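Local coordinates for protein acetone carboxylase alpha subunit (Xanthobacter autotrophicus Py2, PDB 5M45) that belongs to the hydantoinase B/oxoprolinase family and, as one subunit of a six-chain carboxylase assembly, binds a manganese ion, at residues 730-733 and 734-738; 259-262 and 263-267; 670-673 and 674-677; 582-585 and 586-589. One frame throughout, in Å; residues are numbered along the deposited sequence.

Contact 1 of 4, residues 730-733 and 734-738; sequences KDFR and TFWDL. Unlike the reference sequence in segment 734-738: D737 (reference Ser).
F732 and W736, one helical turn apart, form an edge-to-face (T-shaped) pair. The edge of the indole's five-membered ring faces the phenyl ring, with the two planes 62° apart, and CD1 of W736 stands over the centre of the F732 ring, 3.7 Å from F732 CE2. With its CG anti to the backbone N (chi1 -175°), F732 leans its ring outward and toward the C-terminal end, where its face meets the edge of the indole. A second apolar touch comes from L738, whose CD1 branch reaches F732 CE1 at 3.6 Å, so W736 and L738 both lie against the F732 ring.

The backbone bonds are those of a helix end. T734 N, F735 N and W736 N still bond to K730 O, D731 O and F732 O in the helical pattern. D737 then adopts a positive phi, and a Schellman motif closes the helix: L738 N bonds R733 O at 2.9 Å, and D737 N makes a weak bond to T734 O.

Among side chains, the T734 hydroxyl OG1 adds a bond of 2.9 Å to K730 O, from the face of its plane opposite T734 N. Water links R733 NH1 to L738 O, while the guanidinium also holds E729 and the carbonyl of W742. This C-terminal end of helix 726-735 rests through F735 and W736 on helix 694-706, with F718 and F722 beside F732 and the chain of another protein packing against the aromatic residues.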
loop_
_atom_site.group_PDB
_atom_site.type_symbol
_atom_site.label_atom_id
_atom_site.label_comp_id
_atom_site.label_asym_id
_atom_site.label_seq_id
_atom_site.Cartn_x
_atom_site.Cartn_y
_atom_site.Cartn_z
ATOM N N LYS A 730 -9.951 -27.876 -29.520
ATOM C CA LYS A 730 -10.380 -28.544 -30.734
ATOM C C LYS A 730 -9.210 -28.840 -31.717
ATOM O O LYS A 730 -9.107 -29.955 -32.245
ATOM C CB LYS A 730 -11.504 -27.735 -31.392
ATOM C CG LYS A 730 -11.959 -28.274 -32.755
ATOM C CD LYS A 730 -13.057 -27.357 -33.301
ATOM C CE LYS A 730 -13.348 -27.567 -34.769
ATOM N NZ LYS A 730 -13.731 -28.988 -35.002
ATOM N N ASP A 731 -8.342 -27.853 -31.928
ATOM C CA ASP A 731 -7.094 -27.981 -32.747
ATOM C C ASP A 731 -6.184 -29.117 -32.221
ATOM O O ASP A 731 -5.695 -29.939 -32.991
ATOM C CB ASP A 731 -6.311 -26.630 -32.701
ATOM C CG ASP A 731 -5.158 -26.478 -33.666
ATOM O OD1 ASP A 731 -5.059 -27.354 -34.556
ATOM O OD2 ASP A 731 -4.363 -25.414 -33.545
ATOM N N PHE A 732 -5.939 -29.119 -30.918
ATOM C CA PHE A 732 -5.087 -30.135 -30.269
ATOM C C PHE A 732 -5.661 -31.555 -30.422
ATOM O O PHE A 732 -4.934 -32.480 -30.773
ATOM C CB PHE A 732 -4.964 -29.787 -28.788
ATOM C CG PHE A 732 -4.037 -30.669 -27.995
ATOM C CD1 PHE A 732 -4.515 -31.808 -27.339
ATOM C CD2 PHE A 732 -2.692 -30.306 -27.811
ATOM C CE1 PHE A 732 -3.675 -32.598 -26.565
ATOM C CE2 PHE A 732 -1.836 -31.106 -27.048
ATOM C CZ PHE A 732 -2.328 -32.245 -26.430
ATOM N N ARG A 733 -6.958 -31.710 -30.172
ATOM C CA ARG A 733 -7.637 -33.009 -30.304
ATOM C C ARG A 733 -7.591 -33.526 -31.729
ATOM O O ARG A 733 -7.406 -34.726 -31.936
ATOM C CB ARG A 733 -9.124 -32.965 -29.844
ATOM C CG ARG A 733 -9.305 -32.796 -28.344
ATOM C CD ARG A 733 -10.765 -32.571 -27.954
ATOM N NE ARG A 733 -10.958 -32.619 -26.510
ATOM C CZ ARG A 733 -11.093 -33.719 -25.767
ATOM N NH1 ARG A 733 -11.088 -34.931 -26.303
ATOM N NH2 ARG A 733 -11.217 -33.607 -24.428
ATOM N N THR A 734 -7.788 -32.632 -32.691
ATOM C CA THR A 734 -7.758 -32.991 -34.094
ATOM C C THR A 734 -6.336 -33.383 -34.523
ATOM O O THR A 734 -6.152 -34.392 -35.194
ATOM C CB THR A 734 -8.266 -31.832 -34.995
ATOM O OG1 THR A 734 -9.600 -31.512 -34.631
ATOM C CG2 THR A 734 -8.284 -32.220 -36.453
ATOM N N PHE A 735 -5.355 -32.577 -34.124
ATOM C CA PHE A 735 -3.977 -32.808 -34.514
ATOM C C PHE A 735 -3.499 -34.187 -34.028
ATOM O O PHE A 735 -2.849 -34.918 -34.776
ATOM C CB PHE A 735 -3.008 -31.728 -34.014
ATOM C CG PHE A 735 -1.588 -31.990 -34.449
ATOM C CD1 PHE A 735 -1.144 -31.606 -35.721
ATOM C CD2 PHE A 735 -0.725 -32.739 -33.625
ATOM C CE1 PHE A 735 0.129 -31.912 -36.146
ATOM C CE2 PHE A 735 0.555 -33.048 -34.045
ATOM C CZ PHE A 735 0.982 -32.639 -35.315
ATOM N N TRP A 736 -3.797 -34.496 -32.760
ATOM C CA TRP A 736 -3.372 -35.761 -32.134
ATOM C C TRP A 736 -4.378 -36.923 -32.258
ATOM O O TRP A 736 -4.163 -38.011 -31.686
ATOM C CB TRP A 736 -3.022 -35.512 -30.662
ATOM C CG TRP A 736 -1.776 -34.688 -30.449
ATOM C CD1 TRP A 736 -1.692 -33.457 -29.874
ATOM C CD2 TRP A 736 -0.434 -35.058 -30.804
ATOM N NE1 TRP A 736 -0.399 -33.035 -29.851
ATOM C CE2 TRP A 736 0.405 -34.002 -30.412
ATOM C CE3 TRP A 736 0.131 -36.183 -31.422
ATOM C CZ2 TRP A 736 1.805 -34.028 -30.611
ATOM C CZ3 TRP A 736 1.529 -36.209 -31.611
ATOM C CH2 TRP A 736 2.336 -35.139 -31.217
ATOM N N ASP A 737 -5.463 -36.697 -32.999
ATOM C CA ASP A 737 -6.508 -37.723 -33.254
ATOM C C ASP A 737 -7.005 -38.349 -31.945
ATOM O O ASP A 737 -7.021 -39.572 -31.787
ATOM C CB ASP A 737 -5.954 -38.745 -34.239
ATOM C CG ASP A 737 -6.988 -39.760 -34.712
ATOM O OD1 ASP A 737 -8.168 -39.401 -34.894
ATOM O OD2 ASP A 737 -6.605 -40.958 -34.934
ATOM N N LEU A 738 -7.362 -37.508 -30.980
ATOM C CA LEU A 738 -7.769 -37.990 -29.642
ATOM C C LEU A 738 -9.272 -38.286 -29.614
ATOM O O LEU A 738 -10.047 -37.534 -30.163
ATOM C CB LEU A 738 -7.416 -36.985 -28.543
ATOM C CG LEU A 738 -5.919 -36.602 -28.505
ATOM C CD1 LEU A 738 -5.669 -35.455 -27.545
ATOM C CD2 LEU A 738 -5.044 -37.796 -28.139
HETATM O O HOH W 1 -11.830 -35.650 -29.073
HETATM O O HOH W 2 -10.485 -35.800 -32.803
#

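Contact 2 of 4, residues 259-262 and 263-267; sequences AYWK and FAYEA
W261 and Y265 meet edge-to-face in the more closely packed part of this helical turn. The tyrosine edge faces the six-membered ring of the indole, the planes lie 72° apart, and Y265 OH, itself bonded to H27, comes to 3.5 Å from W261 CH2. Beneath the pair the helix is locally distorted: Y265 N bonds only weakly to K262 O, at 3.3 Å, and W261 O instead meets the tyrosine edge at Y265 CD1, also 3.3 Å away. K262 O takes a stronger bond from E266 N (3.0 Å). Farther round, the CB of A264 lies 4.3 Å from Y260 CE2.

On the other side the pairing of K262 with E266 is loose. Their side chains run alongside each other, but the partly exposed lysine, its chain bent at chi3 and chi4, carries NZ to 6.1 Å from E266 OE2. The buried carboxylate is held elsewhere, by the backbone N atoms of L49 and R50.

One side of helix 257-282 is buried here against its neighbours: Y260 lies against helices 54-75 and 227-255, while F263 packs on helix 54-75, making an edge-to-face pair with Y57, and on strand 101-104.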
loop_
_atom_site.group_PDB
_atom_site.type_symbol
_atom_site.label_atom_id
_atom_site.label_comp_id
_atom_site.label_asym_id
_atom_site.label_seq_id
_atom_site.Cartn_x
_atom_site.Cartn_y
_atom_site.Cartn_z
ATOM N N ALA A 259 -4.013 26.016 -36.388
ATOM C CA ALA A 259 -3.039 25.116 -36.973
ATOM C C ALA A 259 -2.629 23.992 -35.993
ATOM O O ALA A 259 -2.544 22.824 -36.401
ATOM C CB ALA A 259 -1.808 25.884 -37.438
ATOM N N TYR A 260 -2.363 24.340 -34.728
ATOM C CA TYR A 260 -2.002 23.325 -33.732
ATOM C C TYR A 260 -3.142 22.321 -33.538
ATOM O O TYR A 260 -2.889 21.119 -33.446
ATOM C CB TYR A 260 -1.636 23.959 -32.369
ATOM C CG TYR A 260 -1.273 22.926 -31.332
ATOM C CD1 TYR A 260 0.039 22.475 -31.212
ATOM C CD2 TYR A 260 -2.238 22.364 -30.496
ATOM C CE1 TYR A 260 0.382 21.501 -30.296
ATOM C CE2 TYR A 260 -1.896 21.400 -29.564
ATOM C CZ TYR A 260 -0.591 20.948 -29.474
ATOM O OH TYR A 260 -0.215 19.966 -28.573
ATOM N N TRP A 261 -4.366 22.827 -33.452
ATOM C CA TRP A 261 -5.583 21.995 -33.266
ATOM C C TRP A 261 -5.770 20.994 -34.421
ATOM O O TRP A 261 -6.111 19.815 -34.186
ATOM C CB TRP A 261 -6.803 22.900 -33.043
ATOM C CG TRP A 261 -8.087 22.231 -32.561
ATOM C CD1 TRP A 261 -9.261 22.106 -33.250
ATOM C CD2 TRP A 261 -8.319 21.625 -31.280
ATOM N NE1 TRP A 261 -10.192 21.444 -32.479
ATOM C CE2 TRP A 261 -9.646 21.147 -31.267
ATOM C CE3 TRP A 261 -7.539 21.441 -30.144
ATOM C CZ2 TRP A 261 -10.202 20.493 -30.171
ATOM C CZ3 TRP A 261 -8.096 20.794 -29.036
ATOM C CH2 TRP A 261 -9.420 20.345 -29.061
ATOM N N LYS A 262 -5.500 21.417 -35.649
ATOM C CA LYS A 262 -5.472 20.461 -36.778
ATOM C C LYS A 262 -4.377 19.390 -36.657
ATOM O O LYS A 262 -4.670 18.204 -36.837
ATOM C CB LYS A 262 -5.394 21.172 -38.128
ATOM C CG LYS A 262 -6.706 21.917 -38.371
ATOM C CD LYS A 262 -6.942 22.285 -39.810
ATOM C CE LYS A 262 -6.196 23.529 -40.209
ATOM N NZ LYS A 262 -7.047 24.597 -40.809
ATOM N N PHE A 263 -3.149 19.813 -36.340
ATOM C CA PHE A 263 -2.017 18.892 -36.204
ATOM C C PHE A 263 -2.269 17.818 -35.144
ATOM O O PHE A 263 -1.892 16.639 -35.327
ATOM C CB PHE A 263 -0.751 19.671 -35.836
ATOM C CG PHE A 263 0.497 18.844 -35.823
ATOM C CD1 PHE A 263 1.181 18.549 -37.004
ATOM C CD2 PHE A 263 1.023 18.364 -34.620
ATOM C CE1 PHE A 263 2.371 17.793 -36.987
ATOM C CE2 PHE A 263 2.204 17.628 -34.602
ATOM C CZ PHE A 263 2.880 17.341 -35.777
ATOM N N ALA A 264 -2.905 18.223 -34.037
ATOM C CA ALA A 264 -3.111 17.344 -32.905
ATOM C C ALA A 264 -3.965 16.083 -33.219
ATOM O O ALA A 264 -3.847 15.104 -32.471
ATOM C CB ALA A 264 -3.701 18.108 -31.734
ATOM N N TYR A 265 -4.770 16.109 -34.290
ATOM C CA TYR A 265 -5.506 14.930 -34.772
ATOM C C TYR A 265 -4.958 14.360 -36.088
ATOM O O TYR A 265 -4.878 13.127 -36.248
ATOM C CB TYR A 265 -7.033 15.215 -34.814
ATOM C CG TYR A 265 -7.517 15.675 -33.466
ATOM C CD1 TYR A 265 -7.416 17.004 -33.099
ATOM C CD2 TYR A 265 -8.003 14.782 -32.529
ATOM C CE1 TYR A 265 -7.811 17.455 -31.841
ATOM C CE2 TYR A 265 -8.402 15.214 -31.261
ATOM C CZ TYR A 265 -8.310 16.556 -30.940
ATOM O OH TYR A 265 -8.683 17.004 -29.693
ATOM N N GLU A 266 -4.522 15.227 -37.006
ATOM C CA GLU A 266 -3.944 14.771 -38.274
ATOM C C GLU A 266 -2.690 13.906 -38.058
ATOM O O GLU A 266 -2.496 12.934 -38.794
ATOM C CB GLU A 266 -3.615 15.927 -39.221
ATOM C CG GLU A 266 -4.829 16.707 -39.750
ATOM C CD GLU A 266 -4.476 17.749 -40.812
ATOM O OE1 GLU A 266 -3.407 17.600 -41.490
ATOM O OE2 GLU A 266 -5.283 18.739 -40.974
ATOM N N ALA A 267 -1.856 14.248 -37.060
ATOM C CA ALA A 267 -0.600 13.506 -36.819
ATOM C C ALA A 267 -0.872 12.014 -36.484
ATOM O O ALA A 267 -0.097 11.143 -36.874
ATOM C CB ALA A 267 0.253 14.175 -35.728
#

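Contact 3 of 4, residues 670-673 and 674-677; sequences GVDE and TATA. Unlike the reference sequence in segment 674-677: T674 (reference Ala), A675 (reference Gly).
V671, on strand 669-671, touches the following helix through one methyl: its CG1 lies 3.9 Å from T676 OG1, the two side chains crossing at about a right angle. Its branches also pack on helix 636-645, against P636, Q637 and A640.

D672 carries most of the contact. It is the N-cap of helix 673-690, and its OD1 accepts from A675 N at 3.1 Å along an almost straight N-H line (173°), the donor coming from above the carboxylate plane. This reach depends on the first torsion: a chi1 of -176° swings CG beside the carbonyl carbon and turns the carboxylate forward, over the first turn. There it also packs on a methyl, with A675 CB 3.4 Å from D672 CG. The main-chain oxygen of the same residue has two donors: T676 OG1 at 2.8 Å and T676 N at 3.0 Å, from opposite faces of the carbonyl plane.

E673 starts the helix proper. Its carbonyl O receives A677 N at 3.1 Å.

T676 OG1 has a second partner in V660 N, and D672 OD2 forms a salt bridge with R662, on the partner strand 661-663. These two links tie the start of the helix to the two-stranded hairpin before it. With both a helix N-terminus and an arginine close by, the carboxylate of D672 is probably stabilised as the anion.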
loop_
_atom_site.group_PDB
_atom_site.type_symbol
_atom_site.label_atom_id
_atom_site.label_comp_id
_atom_site.label_asym_id
_atom_site.label_seq_id
_atom_site.Cartn_x
_atom_site.Cartn_y
_atom_site.Cartn_z
ATOM N N GLY A 670 42.909 -21.694 -35.613
ATOM C CA GLY A 670 42.684 -21.558 -37.066
ATOM C C GLY A 670 41.932 -22.759 -37.628
ATOM O O GLY A 670 41.845 -23.788 -36.977
ATOM N N VAL A 671 41.396 -22.632 -38.830
ATOM C CA VAL A 671 40.544 -23.673 -39.414
ATOM C C VAL A 671 41.361 -24.722 -40.179
ATOM O O VAL A 671 42.227 -24.366 -40.968
ATOM C CB VAL A 671 39.538 -23.047 -40.406
ATOM C CG1 VAL A 671 38.727 -24.122 -41.138
ATOM C CG2 VAL A 671 38.620 -22.052 -39.667
ATOM N N ASP A 672 41.066 -26.005 -39.954
ATOM C CA ASP A 672 41.479 -27.112 -40.863
ATOM C C ASP A 672 40.366 -27.318 -41.901
ATOM O O ASP A 672 39.342 -27.935 -41.601
ATOM C CB ASP A 672 41.752 -28.420 -40.064
ATOM C CG ASP A 672 42.264 -29.553 -40.930
ATOM O OD1 ASP A 672 42.023 -29.597 -42.154
ATOM O OD2 ASP A 672 42.928 -30.441 -40.362
ATOM N N GLU A 673 40.577 -26.807 -43.117
ATOM C CA GLU A 673 39.542 -26.769 -44.143
ATOM C C GLU A 673 39.144 -28.176 -44.644
ATOM O O GLU A 673 37.953 -28.433 -44.860
ATOM C CB GLU A 673 39.932 -25.796 -45.304
ATOM C CG GLU A 673 39.723 -24.282 -45.038
ATOM C CD GLU A 673 40.906 -23.567 -44.349
ATOM O OE1 GLU A 673 40.865 -22.317 -44.082
ATOM O OE2 GLU A 673 41.944 -24.260 -44.133
ATOM N N THR A 674 40.122 -29.074 -44.800
ATOM C CA THR A 674 39.868 -30.453 -45.255
ATOM C C THR A 674 39.100 -31.274 -44.207
ATOM O O THR A 674 38.129 -31.964 -44.529
ATOM C CB THR A 674 41.183 -31.197 -45.627
ATOM O OG1 THR A 674 41.757 -30.594 -46.785
ATOM C CG2 THR A 674 40.936 -32.678 -45.947
ATOM N N ALA A 675 39.561 -31.208 -42.963
ATOM C CA ALA A 675 38.934 -31.955 -41.872
ATOM C C ALA A 675 37.513 -31.411 -41.572
ATOM O O ALA A 675 36.626 -32.184 -41.179
ATOM C CB ALA A 675 39.819 -31.909 -40.643
ATOM N N THR A 676 37.305 -30.103 -41.790
ATOM C CA THR A 676 35.986 -29.464 -41.621
ATOM C C THR A 676 34.978 -29.981 -42.691
ATOM O O THR A 676 33.801 -30.279 -42.385
ATOM C CB THR A 676 36.118 -27.906 -41.675
ATOM O OG1 THR A 676 36.811 -27.442 -40.514
ATOM C CG2 THR A 676 34.747 -27.180 -41.742
ATOM N N ALA A 677 35.420 -30.053 -43.941
ATOM C CA ALA A 677 34.559 -30.587 -45.019
ATOM C C ALA A 677 34.126 -32.023 -44.715
ATOM O O ALA A 677 32.954 -32.350 -44.895
ATOM C CB ALA A 677 35.242 -30.510 -46.388
#

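Contact 4 of 4, residues 582-585 and 586-589; sequences DTDP and ENPT
D584 and N587 are joined by a nearly linear side-chain bond, N587 ND2 to D584 OD2, at 2.9 Å and 177°. The oxygen lies in the plane of the amide, but the amide N reaches it from above the carboxylate plane, the two groups being almost perpendicular. The other carboxylate oxygen, D584 OD1, accepts from E586 N at 3.2 Å. The aspartate is turned toward the chain ahead, with chi1 near 180° (-175°), and within the turn OD1 takes a main-chain N-H and OD2 a side-chain one.

The bond from E586 N makes an Asx turn, and it coincides with a type I beta turn from D584 to N587, closed by N587 N on D584 O at 2.9 Å with P585 at the second position. Two acidic groups sit on the turn, D584 OD1 being 5.0 Å from E586 OE1. Salt bridges from R651 to both carboxylates would offset their repulsion, and E586 OE1 also bonds the backbone of another protein's chain.

Farther out, one water links D584 N to N587 O, and a second spans D582 OD1 (2.7 Å) and T589 N. D582 OD2 is held by Y558 and R601. The prolines pack against strand 598-602, both rings touching R601; P588 CD lies 3.6 Å from P585 O, and P588 CB lies 3.9 Å from D582 OD1.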
loop_
_atom_site.group_PDB
_atom_site.type_symbol
_atom_site.label_atom_id
_atom_site.label_comp_id
_atom_site.label_asym_id
_atom_site.label_seq_id
_atom_site.Cartn_x
_atom_site.Cartn_y
_atom_site.Cartn_z
ATOM N N ASP A 582 32.059 -16.885 -15.250
ATOM C CA ASP A 582 31.893 -18.324 -15.069
ATOM C C ASP A 582 31.918 -18.945 -16.485
ATOM O O ASP A 582 30.899 -19.370 -17.056
ATOM C CB ASP A 582 30.578 -18.565 -14.309
ATOM C CG ASP A 582 30.397 -19.986 -13.822
ATOM O OD1 ASP A 582 31.399 -20.631 -13.352
ATOM O OD2 ASP A 582 29.211 -20.477 -13.875
ATOM N N THR A 583 33.123 -19.014 -17.027
ATOM C CA THR A 583 33.333 -19.260 -18.446
ATOM C C THR A 583 32.631 -20.524 -18.999
ATOM O O THR A 583 31.947 -20.458 -20.041
ATOM C CB THR A 583 34.859 -19.282 -18.737
ATOM O OG1 THR A 583 35.450 -18.022 -18.328
ATOM C CG2 THR A 583 35.153 -19.539 -20.235
ATOM N N ASP A 584 32.791 -21.643 -18.291
ATOM C CA ASP A 584 32.152 -22.907 -18.643
ATOM C C ASP A 584 31.487 -23.452 -17.384
ATOM O O ASP A 584 32.170 -24.047 -16.545
ATOM C CB ASP A 584 33.183 -23.914 -19.174
ATOM C CG ASP A 584 32.542 -25.233 -19.679
ATOM O OD1 ASP A 584 31.322 -25.470 -19.472
ATOM O OD2 ASP A 584 33.272 -26.034 -20.305
ATOM N N PRO A 585 30.155 -23.245 -17.227
ATOM C CA PRO A 585 29.536 -23.641 -15.950
ATOM C C PRO A 585 29.485 -25.147 -15.707
ATOM O O PRO A 585 29.253 -25.566 -14.577
ATOM C CB PRO A 585 28.125 -23.056 -16.035
ATOM C CG PRO A 585 27.915 -22.728 -17.460
ATOM C CD PRO A 585 29.245 -22.452 -18.065
ATOM N N GLU A 586 29.701 -25.943 -16.758
ATOM C CA GLU A 586 29.859 -27.393 -16.634
ATOM C C GLU A 586 31.227 -27.774 -16.076
ATOM O O GLU A 586 31.382 -28.847 -15.505
ATOM C CB GLU A 586 29.650 -28.044 -18.016
ATOM C CG GLU A 586 29.616 -29.560 -18.052
ATOM C CD GLU A 586 29.056 -30.117 -19.377
ATOM O OE1 GLU A 586 28.338 -29.434 -20.166
ATOM O OE2 GLU A 586 29.342 -31.334 -19.589
ATOM N N ASN A 587 32.240 -26.932 -16.309
ATOM C CA ASN A 587 33.636 -27.155 -15.865
ATOM C C ASN A 587 34.146 -25.898 -15.133
ATOM O O ASN A 587 35.079 -25.251 -15.587
ATOM C CB ASN A 587 34.526 -27.478 -17.078
ATOM C CG ASN A 587 34.108 -28.732 -17.758
ATOM O OD1 ASN A 587 34.232 -29.819 -17.176
ATOM N ND2 ASN A 587 33.536 -28.624 -18.941
ATOM N N PRO A 588 33.524 -25.544 -14.010
ATOM C CA PRO A 588 33.841 -24.259 -13.373
ATOM C C PRO A 588 35.201 -24.256 -12.674
ATOM O O PRO A 588 35.662 -25.282 -12.248
ATOM C CB PRO A 588 32.730 -24.111 -12.330
ATOM C CG PRO A 588 32.291 -25.504 -11.990
ATOM C CD PRO A 588 32.542 -26.327 -13.237
ATOM N N THR A 589 35.834 -23.083 -12.573
ATOM C CA THR A 589 37.112 -22.939 -11.859
ATOM C C THR A 589 36.929 -22.352 -10.442
ATOM O O THR A 589 37.749 -22.631 -9.543
ATOM C CB THR A 589 38.086 -22.035 -12.619
ATOM O OG1 THR A 589 37.508 -20.733 -12.822
ATOM C CG2 THR A 589 38.458 -22.667 -13.962
HETATM O O HOH W 3 33.970 -20.504 -12.674
HETATM O O HOH W 4 35.102 -22.404 -16.404
#

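In the fold
Contact 2 is the buried member of the set, enclosed by helices and a strand of its own chain, and its chemistry is mainly aromatic. Contact 3, its centre about 42 Å from the chain's centre, lies at the surface and depends on polar capping. Contacts 1 and 4 are partly buried, and both touch the chain of another protein. Contacts 1 and 3 lie at opposite helix ends, a C-terminal Schellman close and an N-cap, whereas contact 2 lies within a helix and contact 4 in a loop. No two share an element. Contacts 3 and 4 are the nearest pair but do not touch, nearest atoms about 17 Å apart, and both pair an aspartate with an arginine.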